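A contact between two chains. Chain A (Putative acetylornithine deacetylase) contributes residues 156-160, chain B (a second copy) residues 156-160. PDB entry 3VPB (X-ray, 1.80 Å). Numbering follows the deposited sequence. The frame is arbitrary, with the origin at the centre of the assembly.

Chain A 156-160: MGNSA
Chain B, residues 156-160: MGNSA

Two copies of the same five-residue segment, Met-Gly-Asn-Ser-Ala, meet like against like and, end to end, run in roughly the same direction. The register is set by the middle of each segment: the CA atoms of Gly157(A) and Gly157(B) lie 4.0 Å apart, and those of Asn158(A) and Asn158(B) 4.1 Å. The conformations match on the two sides, and the reciprocal distances are nearly equal, so the pair is close to symmetric. Met156 is extended (phi/psi -79/148 in chain A, -75/149 in chain B), Gly157 turns at -88/-11 and -89/-14, Asn158 opens again at -110/113 and -105/112, and Ser159 and Ala160 begin a 3-10 segment, with phi between -60 and -67 and psi between -18 and -27.

The first rule is backbone on backbone. Gly157 occupies a negative-phi region open to other residues, so its turn alone does not demand glycine; the spacing does. An ideal CB on Gly157(A) would point toward the other chain and stand 2.8 Å from CA of Gly157(B), a clash, and the reverse construction gives the same 2.8 Å. With no side chain on either glycine, the peptides can close up: O of Gly157(A) comes 3.3 Å from C of Gly157(B) and 3.4 Å from N of Asn158(B), while N of Asn158(A) is 3.6 Å from O of Gly157(B). These are polar groups in close packing, and no hydrogen bond crosses between the stretches.

The second rule is amide beside amide. Both Asn158 side chains leave sideways with chi1 in t (179° and -179°) and chi2 near -30°. OD1 of Asn158(A) lies 3.4 Å from ND2 of Asn158(B), and ND2 of Asn158(A) is 3.5 Å from OD1 of Asn158(B). Opposite partial charges thus sit near each other, but poor angles keep both pairs from being hydrogen bonds.

The hydrogen bonds of OD1 are instead local, within each stretch. N of Ala160(A) donates to OD1 of Asn158(A) at 2.9 Å and 147°, and N of Ala160(B) to OD1 of Asn158(B) at 2.9 Å and 146°. Each carbonyl thereby ties its side chain to the start of its own 3-10 segment, while each ND2 is satisfied elsewhere in the structure.

The flanks add little. Both Met156 side chains have chi1 and chi2 in m, with chi3 88° in chain A and 97° in chain B; their ends lead away and make no contact with the other stretch. Ser159, with chi1 in m (-67° and -69°), barely touches the partner. The stretches bury 180 Å², nearly all from Gly157 and Asn158.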

# COMPACT_ATOMS: atom_id res chain seq x y z
N MET A 156 5.95 3.06 -0.64
CA MET A 156 5.56 2.27 0.52
C MET A 156 4.21 2.74 1.04
O MET A 156 3.90 3.93 0.97
CB MET A 156 6.61 2.37 1.63
CG MET A 156 8.00 1.81 1.26
SD MET A 156 8.03 0.01 1.14
CE MET A 156 7.55 -0.33 -0.56
N GLY A 157 3.44 1.81 1.60
CA GLY A 157 2.08 2.07 2.06
C GLY A 157 1.98 2.57 3.49
O GLY A 157 0.92 2.99 3.92
N ASN A 158 3.07 2.50 4.25
CA ASN A 158 3.14 3.04 5.61
C ASN A 158 4.05 4.26 5.54
O ASN A 158 5.23 4.13 5.23
CB ASN A 158 3.70 1.97 6.56
CG ASN A 158 3.83 2.45 8.00
OD1 ASN A 158 4.05 3.65 8.26
ND2 ASN A 158 3.68 1.52 8.94
N SER A 159 3.50 5.45 5.74
CA SER A 159 4.30 6.67 5.58
C SER A 159 5.53 6.78 6.50
O SER A 159 6.45 7.55 6.22
CB SER A 159 3.40 7.91 5.68
OG SER A 159 2.53 7.95 4.57
N ALA A 160 5.56 6.01 7.58
CA ALA A 160 6.76 5.96 8.42
C ALA A 160 7.94 5.32 7.66
O ALA A 160 9.10 5.64 7.91
CB ALA A 160 6.48 5.23 9.75
N MET B 156 -5.24 -2.12 3.67
CA MET B 156 -4.50 -0.88 3.93
C MET B 156 -3.00 -1.18 3.98
O MET B 156 -2.59 -2.26 4.40
CB MET B 156 -4.96 -0.23 5.23
CG MET B 156 -6.44 0.23 5.23
SD MET B 156 -6.84 1.57 4.08
CE MET B 156 -7.48 0.69 2.65
N GLY B 157 -2.19 -0.20 3.59
CA GLY B 157 -0.74 -0.41 3.51
C GLY B 157 0.01 -0.09 4.79
O GLY B 157 1.17 -0.43 4.93
N ASN B 158 -0.66 0.60 5.72
CA ASN B 158 -0.10 0.91 7.05
C ASN B 158 -0.80 -0.03 8.05
O ASN B 158 -2.01 0.07 8.28
CB ASN B 158 -0.34 2.38 7.39
CG ASN B 158 0.24 2.77 8.74
OD1 ASN B 158 0.30 1.96 9.65
ND2 ASN B 158 0.68 4.03 8.86
N SER B 159 -0.05 -0.96 8.62
CA SER B 159 -0.64 -1.96 9.50
C SER B 159 -1.35 -1.39 10.74
O SER B 159 -2.22 -2.05 11.31
CB SER B 159 0.40 -3.01 9.88
OG SER B 159 0.69 -3.75 8.71
N ALA B 160 -1.02 -0.16 11.13
CA ALA B 160 -1.76 0.49 12.21
C ALA B 160 -3.22 0.76 11.80
O ALA B 160 -4.12 0.77 12.65
CB ALA B 160 -1.05 1.77 12.68